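Local atomic coordinates of uracil-DNA glycosylase (Sulfolobus tokodaii str. 7, PDB entry 4ZBY), a protein that belongs to the uracil-DNA glycosylase superfamily and carries an iron/sulfur cluster together with a pocket in which uracil is bound. Residues 4-9 with 106-111; 16-21 with 95-100; 119-124 with 163-168. All blocks are in the same frame, centred on the assembly; numbering follows the deposited sequence. Where two conformers were deposited one is given.

Contact 1: residues 4-9 with 106-111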
loop_
_atom_site.group_PDB
_atom_site.type_symbol
_atom_site.label_atom_id
_atom_site.label_comp_id
_atom_site.label_asym_id
_atom_site.label_seq_id
_atom_site.Cartn_x
_atom_site.Cartn_y
_atom_site.Cartn_z
ATOM N N LEU A 4 -9.604 12.443 -4.422
ATOM C CA LEU A 4 -8.993 11.253 -5.002
ATOM C C LEU A 4 -9.072 11.336 -6.535
ATOM O O LEU A 4 -8.169 10.871 -7.250
ATOM C CB LEU A 4 -9.668 9.986 -4.481
ATOM C CG LEU A 4 -9.451 9.704 -3.001
ATOM C CD1 LEU A 4 -10.132 8.394 -2.635
ATOM C CD2 LEU A 4 -7.944 9.644 -2.671
ATOM N N GLU A 5 -10.146 11.943 -7.024
ATOM C CA GLU A 5 -10.319 12.143 -8.451
ATOM C C GLU A 5 -9.222 13.013 -9.039
ATOM O O GLU A 5 -8.712 12.715 -10.118
ATOM C CB GLU A 5 -11.694 12.770 -8.733
ATOM C CG GLU A 5 -12.867 11.842 -8.406
ATOM C CD GLU A 5 -13.519 12.108 -7.035
ATOM O OE1 GLU A 5 -12.790 12.306 -6.035
ATOM O OE2 GLU A 5 -14.778 12.113 -6.958
ATOM N N LYS A 6 -8.870 14.085 -8.337
ATOM C CA LYS A 6 -7.853 15.020 -8.804
ATOM C C LYS A 6 -6.496 14.334 -8.814
ATOM O O LYS A 6 -5.723 14.445 -9.768
ATOM C CB LYS A 6 -7.823 16.263 -7.910
ATOM C CG LYS A 6 -6.821 17.343 -8.276
ATOM C CD LYS A 6 -6.934 18.483 -7.257
ATOM C CE LYS A 6 -6.128 19.715 -7.623
ATOM N NZ LYS A 6 -6.513 20.874 -6.753
ATOM N N ILE A 7 -6.220 13.620 -7.737
ATOM C CA ILE A 7 -4.968 12.877 -7.629
ATOM C C ILE A 7 -4.848 11.856 -8.762
ATOM O O ILE A 7 -3.783 11.729 -9.405
ATOM C CB ILE A 7 -4.885 12.193 -6.262
ATOM C CG1 ILE A 7 -4.869 13.245 -5.155
ATOM C CG2 ILE A 7 -3.649 11.253 -6.219
ATOM C CD1 ILE A 7 -5.165 12.665 -3.780
ATOM N N LYS A 8 -5.926 11.123 -9.022
ATOM C CA LYS A 8 -5.923 10.148 -10.109
ATOM C C LYS A 8 -5.578 10.787 -11.464
ATOM O O LYS A 8 -4.743 10.268 -12.224
ATOM C CB LYS A 8 -7.280 9.430 -10.189
ATOM C CG LYS A 8 -7.418 8.533 -11.401
ATOM C CD LYS A 8 -8.338 7.362 -11.116
ATOM C CE LYS A 8 -8.891 6.761 -12.405
ATOM N NZ LYS A 8 -9.628 5.485 -12.116
ATOM N N GLU A 9 -6.203 11.924 -11.766
ATOM C CA GLU A 9 -5.931 12.632 -13.008
ATOM C C GLU A 9 -4.487 13.064 -13.131
ATOM O O GLU A 9 -3.887 12.953 -14.199
ATOM C CB GLU A 9 -6.826 13.853 -13.114
ATOM C CG GLU A 9 -8.257 13.459 -13.348
ATOM C CD GLU A 9 -8.371 12.441 -14.469
ATOM O OE1 GLU A 9 -8.083 12.810 -15.636
ATOM O OE2 GLU A 9 -8.717 11.268 -14.178
ATOM N N LEU A 106 0.648 9.833 -2.366
ATOM C CA LEU A 106 0.184 8.963 -1.275
ATOM C C LEU A 106 -0.232 9.773 -0.019
ATOM O O LEU A 106 -1.263 9.493 0.587
ATOM C CB LEU A 106 1.279 7.962 -0.919
ATOM C CG LEU A 106 0.974 7.025 0.255
ATOM C CD1 LEU A 106 -0.224 6.180 -0.073
ATOM C CD2 LEU A 106 2.186 6.147 0.559
ATOM N N ASP A 107 0.589 10.747 0.355
ATOM C CA ASP A 107 0.275 11.669 1.453
ATOM C C ASP A 107 -1.118 12.253 1.242
ATOM O O ASP A 107 -1.930 12.316 2.166
ATOM C CB ASP A 107 1.270 12.823 1.539
ATOM C CG ASP A 107 2.666 12.387 1.900
ATOM O OD1 ASP A 107 2.854 11.260 2.392
ATOM O OD2 ASP A 107 3.581 13.200 1.703
ATOM N N ARG A 108 -1.380 12.692 0.014
ATOM C CA ARG A 108 -2.658 13.327 -0.296
ATOM C C ARG A 108 -3.798 12.331 -0.227
ATOM O O ARG A 108 -4.912 12.676 0.200
ATOM C CB ARG A 108 -2.602 13.981 -1.676
ATOM C CG ARG A 108 -1.705 15.212 -1.691
ATOM C CD ARG A 108 -1.408 15.703 -3.106
ATOM N NE ARG A 108 -2.614 15.991 -3.881
ATOM C CZ ARG A 108 -2.594 16.274 -5.178
ATOM N NH1 ARG A 108 -1.430 16.295 -5.818
ATOM N NH2 ARG A 108 -3.720 16.527 -5.834
ATOM N N GLN A 109 -3.523 11.091 -0.620
ATOM C CA GLN A 109 -4.551 10.053 -0.607
ATOM C C GLN A 109 -4.901 9.694 0.838
ATOM O O GLN A 109 -6.091 9.533 1.195
ATOM C CB GLN A 109 -4.096 8.809 -1.402
ATOM C CG GLN A 109 -4.020 9.082 -2.884
ATOM C CD GLN A 109 -3.378 7.946 -3.669
ATOM O OE1 GLN A 109 -2.376 7.380 -3.231
ATOM N NE2 GLN A 109 -3.967 7.593 -4.816
ATOM N N ILE A 110 -3.869 9.560 1.666
ATOM C CA ILE A 110 -4.091 9.320 3.090
ATOM C C ILE A 110 -4.861 10.479 3.729
ATOM O O ILE A 110 -5.781 10.246 4.519
ATOM C CB ILE A 110 -2.762 9.094 3.831
ATOM C CG1 ILE A 110 -2.075 7.841 3.317
ATOM C CG2 ILE A 110 -2.990 9.004 5.353
ATOM C CD1 ILE A 110 -0.652 7.703 3.827
ATOM N N ASP A 111 -4.508 11.716 3.373
ATOM C CA ASP A 111 -5.163 12.904 3.931
ATOM C C ASP A 111 -6.655 12.897 3.702
ATOM O O ASP A 111 -7.436 13.378 4.545
ATOM C CB ASP A 111 -4.580 14.179 3.310
ATOM C CG ASP A 111 -3.289 14.581 3.946
ATOM O OD1 ASP A 111 -2.900 13.894 4.905
ATOM O OD2 ASP A 111 -2.672 15.585 3.506
HETATM O O HOH W 1 -6.343 8.742 -6.115
#
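Ile7 is the apolar side chain over which Arg108 lays its flat end. Ile7 CG1 lies over one face of the guanidinium, 3.5 Å from Arg108 NH2, and Ile7 CD1 reaches Arg108 CB at 3.6 Å, the two side chains running antiparallel past one another. Lys6 meets the same group differently: its CD lies near the guanidinium plane, at the edge beside NH2. Gln109 also packs on Ile7: Gln109 CG is 3.9 Å from Ile7 CD1 and 4.0 Å from Leu4 CD2, the leucine side chain crossing that of the glutamine at about a right angle. A water bridges the helices, accepting from Gln109 NE2 at 2.9 Å and donating to Leu4 O at 3.0 Å.

Second-shell groups engage the polar ends. Asp2 and Glu10 form salt bridges with Arg108 NE and NH1, which probably steadies the guanidinium over Ile7; Pro28 O and Lys85 NZ bind the two ends of the Gln109 amide. The short helical segments run nearly antiparallel, at 164°, with their axes 10.0 Å apart at closest approach. This is antiparallel helix-helix packing, in which the N-terminal helix 4-12 lies against helix 96-113, itself packed on the central sheet of the glycosylase fold.

Contact 2: residues 16-21 with 95-100. With SF4 (iron/sulfur cluster), chain B.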
loop_
_atom_site.group_PDB
_atom_site.type_symbol
_atom_site.label_atom_id
_atom_site.label_comp_id
_atom_site.label_asym_id
_atom_site.label_seq_id
_atom_site.Cartn_x
_atom_site.Cartn_y
_atom_site.Cartn_z
ATOM N N LYS A 16 6.619 13.773 -13.203
ATOM C CA LYS A 16 7.406 14.398 -12.147
ATOM C C LYS A 16 8.658 13.609 -11.771
ATOM O O LYS A 16 9.513 14.137 -11.081
ATOM C CB LYS A 16 6.540 14.624 -10.910
ATOM C CG LYS A 16 5.525 15.735 -11.091
ATOM C CD LYS A 16 4.679 15.859 -9.852
ATOM C CE LYS A 16 3.976 17.194 -9.827
ATOM N NZ LYS A 16 3.035 17.252 -8.678
ATOM N N CYS A 17 8.781 12.358 -12.210
ATOM C CA CYS A 17 10.075 11.686 -12.102
ATOM C C CYS A 17 10.364 10.899 -13.369
ATOM O O CYS A 17 9.527 10.829 -14.261
ATOM C CB CYS A 17 10.143 10.776 -10.875
ATOM S SG CYS A 17 9.352 9.182 -11.062
ATOM N N LYS A 18 11.566 10.333 -13.478
ATOM C CA LYS A 18 11.951 9.724 -14.742
ATOM C C LYS A 18 11.197 8.437 -15.077
ATOM O O LYS A 18 11.312 7.916 -16.188
ATOM C CB LYS A 18 13.467 9.456 -14.747
ATOM C CG LYS A 18 13.925 8.488 -13.682
ATOM C CD LYS A 18 15.451 8.337 -13.682
ATOM C CE LYS A 18 15.907 7.404 -12.576
ATOM N NZ LYS A 18 15.513 7.867 -11.202
ATOM N N LEU A 19 10.400 7.927 -14.149
ATOM C CA LEU A 19 9.694 6.681 -14.412
ATOM C C LEU A 19 8.616 6.808 -15.484
ATOM O O LEU A 19 8.204 5.790 -16.058
ATOM C CB LEU A 19 9.048 6.136 -13.133
ATOM C CG LEU A 19 10.043 5.735 -12.040
ATOM C CD1 LEU A 19 9.391 5.070 -10.829
ATOM C CD2 LEU A 19 11.136 4.853 -12.675
ATOM N N TRP A 20 8.156 8.032 -15.754
ATOM C CA TRP A 20 7.051 8.187 -16.695
ATOM C C TRP A 20 7.430 7.664 -18.072
ATOM O O TRP A 20 6.581 7.148 -18.784
ATOM C CB TRP A 20 6.593 9.656 -16.786
ATOM C CG TRP A 20 7.466 10.508 -17.685
ATOM C CD1 TRP A 20 8.556 11.238 -17.317
ATOM C CD2 TRP A 20 7.308 10.707 -19.095
ATOM N NE1 TRP A 20 9.088 11.882 -18.408
ATOM C CE2 TRP A 20 8.337 11.572 -19.513
ATOM C CE3 TRP A 20 6.393 10.240 -20.042
ATOM C CZ2 TRP A 20 8.476 11.975 -20.834
ATOM C CZ3 TRP A 20 6.535 10.636 -21.349
ATOM C CH2 TRP A 20 7.566 11.501 -21.735
ATOM N N GLN A 21 8.706 7.784 -18.446
ATOM C CA GLN A 21 9.125 7.454 -19.787
ATOM C C GLN A 21 8.976 5.983 -20.153
ATOM O O GLN A 21 8.919 5.647 -21.333
ATOM C CB GLN A 21 10.584 7.888 -19.998
ATOM C CG GLN A 21 11.580 7.068 -19.208
ATOM C CD GLN A 21 12.991 7.641 -19.265
ATOM O OE1 GLN A 21 13.713 7.470 -20.259
ATOM N NE2 GLN A 21 13.397 8.315 -18.194
ATOM N N GLU A 95 13.995 4.388 -7.026
ATOM C CA GLU A 95 15.100 5.152 -6.446
ATOM C C GLU A 95 14.550 6.003 -5.320
ATOM O O GLU A 95 13.338 6.157 -5.199
ATOM C CB GLU A 95 15.766 6.069 -7.467
ATOM C CG GLU A 95 15.995 5.492 -8.828
ATOM C CD GLU A 95 17.295 4.778 -8.925
ATOM O OE1 GLU A 95 18.295 5.411 -9.325
ATOM O OE2 GLU A 95 17.318 3.578 -8.590
ATOM N N GLU A 96 15.431 6.576 -4.501
ATOM C CA GLU A 96 14.950 7.452 -3.442
ATOM C C GLU A 96 14.345 8.720 -4.046
ATOM O O GLU A 96 13.326 9.196 -3.551
ATOM C CB GLU A 96 16.065 7.798 -2.444
ATOM C CG GLU A 96 16.420 6.667 -1.462
ATOM C CD GLU A 96 15.226 6.134 -0.663
ATOM O OE1 GLU A 96 14.313 6.914 -0.308
ATOM O OE2 GLU A 96 15.198 4.917 -0.388
ATOM N N ASP A 97 14.940 9.239 -5.119
ATOM C CA ASP A 97 14.408 10.445 -5.744
ATOM C C ASP A 97 13.035 10.175 -6.366
ATOM O O ASP A 97 12.234 11.095 -6.546
ATOM C CB ASP A 97 15.375 11.002 -6.794
ATOM C CG ASP A 97 15.359 10.216 -8.098
ATOM O OD1 ASP A 97 15.552 8.991 -8.056
ATOM O OD2 ASP A 97 15.160 10.824 -9.174
ATOM N N GLU A 98 12.758 8.914 -6.681
ATOM C CA GLU A 98 11.454 8.565 -7.238
ATOM C C GLU A 98 10.420 8.486 -6.113
ATOM O O GLU A 98 9.283 8.935 -6.263
ATOM C CB GLU A 98 11.547 7.252 -8.029
ATOM C CG GLU A 98 12.363 7.417 -9.310
ATOM C CD GLU A 98 12.935 6.113 -9.847
ATOM O OE1 GLU A 98 12.698 5.042 -9.243
ATOM O OE2 GLU A 98 13.596 6.188 -10.900
ATOM N N ILE A 99 10.823 7.942 -4.972
ATOM C CA ILE A 99 9.929 7.905 -3.819
ATOM C C ILE A 99 9.644 9.332 -3.357
ATOM O O ILE A 99 8.499 9.682 -3.073
ATOM C CB ILE A 99 10.525 7.070 -2.683
ATOM C CG1 ILE A 99 10.480 5.586 -3.060
ATOM C CG2 ILE A 99 9.742 7.277 -1.364
ATOM C CD1 ILE A 99 11.328 4.696 -2.170
ATOM N N THR A 100 10.685 10.154 -3.300
ATOM C CA THR A 100 10.534 11.556 -2.924
ATOM C C THR A 100 9.580 12.292 -3.869
ATOM O O THR A 100 8.730 13.070 -3.425
ATOM C CB THR A 100 11.902 12.277 -2.890
ATOM O OG1 THR A 100 12.707 11.710 -1.852
ATOM C CG2 THR A 100 11.721 13.753 -2.615
HETATM FE FE1 SF4 B . 7.066 9.415 -11.024
HETATM FE FE2 SF4 B . 4.776 10.733 -11.390
HETATM FE FE3 SF4 B . 4.914 8.108 -11.986
HETATM FE FE4 SF4 B . 4.957 8.910 -9.445
HETATM S S1 SF4 B . 3.220 9.112 -10.897
HETATM S S2 SF4 B . 6.291 7.357 -10.368
HETATM S S3 SF4 B . 6.118 10.870 -9.600
HETATM S S4 SF4 B . 6.091 9.823 -12.992
HETATM O O HOH W 2 13.641 11.114 -11.564
#
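Glu98 OE2 takes the shortest polar bond of this contact, 2.6 Å from Lys18 NZ, and is also salt-bridged to Arg92. The ammonium comes in from above the carboxylate plane, 40° out of it, and the lysine side chain crosses that of the glutamate at about a right angle. A bend at the last torsion of Lys18 (chi4 -59°) turns NZ aside from an otherwise extended chain. The same NZ forms a longer salt bridge with Asp97 OD1 at 3.3 Å, so one ammonium joins two carboxylates in a small network; two cations at OE2 would be expected to favour the charged form of Glu98.

The other oxygen is engaged by its own helix start: Glu95 N, at the N-cap position, donates to Glu98 OE1 over 2.7 Å, likewise from above the carboxylate plane. With both oxygens bonded, rotation of the carboxylate is probably restricted, and Leu19 packs against it crosswise, Leu19 CD2 lying 3.6 Å from Glu98 CD. A water ties Lys18 N to Asp97 OD2.

Next to this network, Cys17 SG is 3.9 Å from Glu98 CG and binds the iron atom FE1 at 2.3 Å, a cysteine ligand of the cubane cluster, as in iron/sulfur-bearing relatives of the superfamily. Leu19 N also donates to Cys17 SG, over 3.5 Å, a bond that probably tempers the charge on the thiolate. Cys14, Cys86 and Cys102 also line the cluster pocket. Segment 16-21 belongs to the loop between helix 4-12 and strand 30-31, and it rests on the N-terminal turns of helix 96-113, where Cys17 also touches Ala101.

Contact 3: residues 119-124 with 163-168. With URA (uracil), chain C; MES (2-(N-morpholino)-ethanesulfonic acid), chain D.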
loop_
_atom_site.group_PDB
_atom_site.type_symbol
_atom_site.label_atom_id
_atom_site.label_comp_id
_atom_site.label_asym_id
_atom_site.label_seq_id
_atom_site.Cartn_x
_atom_site.Cartn_y
_atom_site.Cartn_z
ATOM N N VAL A 119 -2.262 -0.881 6.028
ATOM C CA VAL A 119 -1.413 -2.072 5.960
ATOM C C VAL A 119 -0.265 -1.779 5.001
ATOM O O VAL A 119 -0.510 -1.529 3.817
ATOM C CB VAL A 119 -2.218 -3.291 5.468
ATOM C CG1 VAL A 119 -1.350 -4.526 5.397
ATOM C CG2 VAL A 119 -3.422 -3.516 6.383
ATOM N N THR A 120 0.963 -1.758 5.521
ATOM C CA THR A 120 2.114 -1.441 4.672
ATOM C C THR A 120 2.742 -2.760 4.275
ATOM O O THR A 120 3.360 -3.474 5.077
ATOM C CB THR A 120 3.151 -0.493 5.337
ATOM O OG1 THR A 120 3.551 -1.007 6.601
ATOM C CG2 THR A 120 2.555 0.895 5.585
ATOM N N LEU A 121 2.562 -3.072 3.000
ATOM C CA LEU A 121 2.997 -4.334 2.425
ATOM C C LEU A 121 4.436 -4.207 1.958
ATOM O O LEU A 121 4.699 -3.656 0.881
ATOM C CB LEU A 121 2.089 -4.724 1.235
ATOM C CG LEU A 121 0.582 -4.856 1.507
ATOM C CD1 LEU A 121 -0.181 -4.875 0.164
ATOM C CD2 LEU A 121 0.311 -6.124 2.329
ATOM N N GLY A 122 5.361 -4.702 2.775
ATOM C CA GLY A 122 6.765 -4.764 2.378
ATOM C C GLY A 122 7.595 -3.614 2.928
ATOM O O GLY A 122 7.059 -2.676 3.538
ATOM N N ARG A 123 8.900 -3.661 2.663
ATOM C CA ARG A 123 9.828 -2.765 3.324
ATOM C C ARG A 123 9.767 -1.334 2.833
ATOM O O ARG A 123 10.057 -0.420 3.590
ATOM C CB ARG A 123 11.270 -3.279 3.173
ATOM C CG ARG A 123 11.782 -3.380 1.723
ATOM C CD ARG A 123 13.190 -3.956 1.721
ATOM N NE ARG A 123 13.804 -4.047 0.385
ATOM C CZ ARG A 123 14.627 -3.130 -0.132
ATOM N NH1 ARG A 123 14.918 -2.025 0.546
ATOM N NH2 ARG A 123 15.182 -3.323 -1.327
ATOM N N HIS A 124 9.464 -1.119 1.561
ATOM C CA HIS A 124 9.513 0.241 1.041
ATOM C C HIS A 124 8.372 1.075 1.596
ATOM O O HIS A 124 8.578 2.205 2.049
ATOM C CB HIS A 124 9.469 0.236 -0.485
ATOM C CG HIS A 124 10.701 -0.341 -1.103
ATOM N ND1 HIS A 124 10.802 -1.659 -1.491
ATOM C CD2 HIS A 124 11.909 0.217 -1.348
ATOM C CE1 HIS A 124 12.011 -1.882 -1.974
ATOM N NE2 HIS A 124 12.701 -0.758 -1.905
ATOM N N TYR A 163 4.912 -8.589 5.415
ATOM C CA TYR A 163 5.758 -8.913 4.278
ATOM C C TYR A 163 4.967 -8.606 3.026
ATOM O O TYR A 163 3.748 -8.523 3.059
ATOM C CB TYR A 163 6.195 -10.376 4.305
ATOM C CG TYR A 163 7.209 -10.707 5.376
ATOM C CD1 TYR A 163 8.279 -9.854 5.643
ATOM C CD2 TYR A 163 7.109 -11.881 6.108
ATOM C CE1 TYR A 163 9.211 -10.158 6.620
ATOM C CE2 TYR A 163 8.045 -12.198 7.083
ATOM C CZ TYR A 163 9.088 -11.332 7.338
ATOM O OH TYR A 163 10.015 -11.636 8.313
ATOM N N HIS A 164 5.660 -8.396 1.922
ATOM C CA HIS A 164 4.981 -8.148 0.679
ATOM C C HIS A 164 4.412 -9.460 0.164
ATOM O O HIS A 164 5.037 -10.502 0.312
ATOM C CB HIS A 164 5.970 -7.552 -0.313
ATOM C CG HIS A 164 5.334 -7.037 -1.551
ATOM N ND1 HIS A 164 4.911 -7.865 -2.568
ATOM C CD2 HIS A 164 5.070 -5.771 -1.952
ATOM C CE1 HIS A 164 4.405 -7.130 -3.544
ATOM N NE2 HIS A 164 4.492 -5.857 -3.194
ATOM N N PRO A 165 3.243 -9.420 -0.477
ATOM C CA PRO A 165 2.620 -10.665 -0.952
ATOM C C PRO A 165 3.494 -11.460 -1.917
ATOM O O PRO A 165 3.425 -12.676 -1.930
ATOM C CB PRO A 165 1.363 -10.174 -1.669
ATOM C CG PRO A 165 1.063 -8.889 -1.047
ATOM C CD PRO A 165 2.343 -8.263 -0.623
ATOM N N ALA A 166 4.273 -10.764 -2.739
ATOM C CA ALA A 166 5.182 -11.423 -3.662
ATOM C C ALA A 166 6.138 -12.367 -2.923
ATOM O O ALA A 166 6.522 -13.409 -3.462
ATOM C CB ALA A 166 5.944 -10.391 -4.448
ATOM N N ALA A 167 6.490 -12.032 -1.683
ATOM C CA ALA A 167 7.436 -12.858 -0.928
ATOM C C ALA A 167 6.802 -14.163 -0.468
ATOM O O ALA A 167 7.503 -15.100 -0.080
ATOM C CB ALA A 167 7.984 -12.087 0.282
ATOM N N ALA A 168 5.477 -14.220 -0.521
ATOM C CA ALA A 168 4.740 -15.376 -0.032
ATOM C C ALA A 168 4.330 -16.330 -1.148
ATOM O O ALA A 168 3.828 -17.421 -0.897
ATOM C CB ALA A 168 3.520 -14.921 0.727
HETATM N N1 URA C . 3.796 -5.032 -6.182
HETATM C C2 URA C . 3.469 -3.911 -5.502
HETATM O O2 URA C . 4.179 -3.425 -4.641
HETATM N N3 URA C . 2.403 -3.238 -5.951
HETATM C C4 URA C . 1.630 -3.572 -7.006
HETATM O O4 URA C . 0.642 -2.904 -7.259
HETATM C C5 URA C . 1.993 -4.753 -7.684
HETATM C C6 URA C . 3.061 -5.468 -7.259
HETATM O O1 MES D . 14.390 -11.627 3.954
HETATM C C2 MES D . 13.616 -12.501 3.107
HETATM C C3 MES D . 12.615 -11.670 2.278
HETATM N N4 MES D . 11.714 -10.919 3.181
HETATM C C5 MES D . 12.536 -10.065 4.109
HETATM C C6 MES D . 13.527 -10.951 4.879
HETATM C C7 MES D . 10.648 -10.123 2.520
HETATM C C8 MES D . 10.871 -8.651 2.353
HETATM S S MES D . 9.502 -7.683 1.731
HETATM O O1S MES D . 9.857 -6.250 1.846
HETATM O O2S MES D . 8.313 -8.012 2.547
HETATM O O3S MES D . 9.302 -8.073 0.304
#
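The side chains of Leu121 and Pro165 cross at about a right angle, with Leu121 CB 4.0 Å from Pro165 CD. That same proline CD also sits over one face of the His164 ring, offset toward the rim. Leu121 O approaches the imidazole obliquely, 3.6 Å from His164 CD2.

Two bonds hold the ring at its edge. Ala166 N donates to His164 ND1 from close to the ring plane, over 3.0 Å. As ND1 thus serves as acceptor, the other nitrogen is the donor: His164 NE2 donates to uracil O2, 2.8 Å away at 161°. His164 CG stands anti to the backbone N (chi1 -170°), beside the carbonyl carbon. Phe55 meets the ring at an inclination of about 35°.

Backbones come close at Gly122, whose CA lies 4.2 Å from His164 CA, with backbone angles that suit glycine. A molecule of 2-(N-morpholino)-ethanesulfonic acid, probably a buffer component, spans the two segments: its O1S accepts from Arg123 N and its O2S from His164 N, the latter 2.8 Å away.

Asn82, Glu42 and Phe55 supply further hydrogen bonds to uracil, and His164 completes this uracil pocket at the C-terminal ends of parallel strands, as in the uracil-DNA glycosylase superfamily.

Contacts 1 and 2 share helix 96-113, with centres about 17 Å apart: contact 2 uses its beginning, contact 1 a later part. Along the chain contact 2 is nested inside the loop that contact 1 closes, so segment 16-21 falls between the paired helices in sequence. Contact 3 comes afterwards in series, on strand 117-121, which follows helix 96-113; its centre lies about 22 Å from that of contact 1 and about 21 Å from that of contact 2. Contacts 1 and 3 occupy opposite sides of the chain's centre. The cluster and the uracil pocket are thus reached through successive elements of one fold.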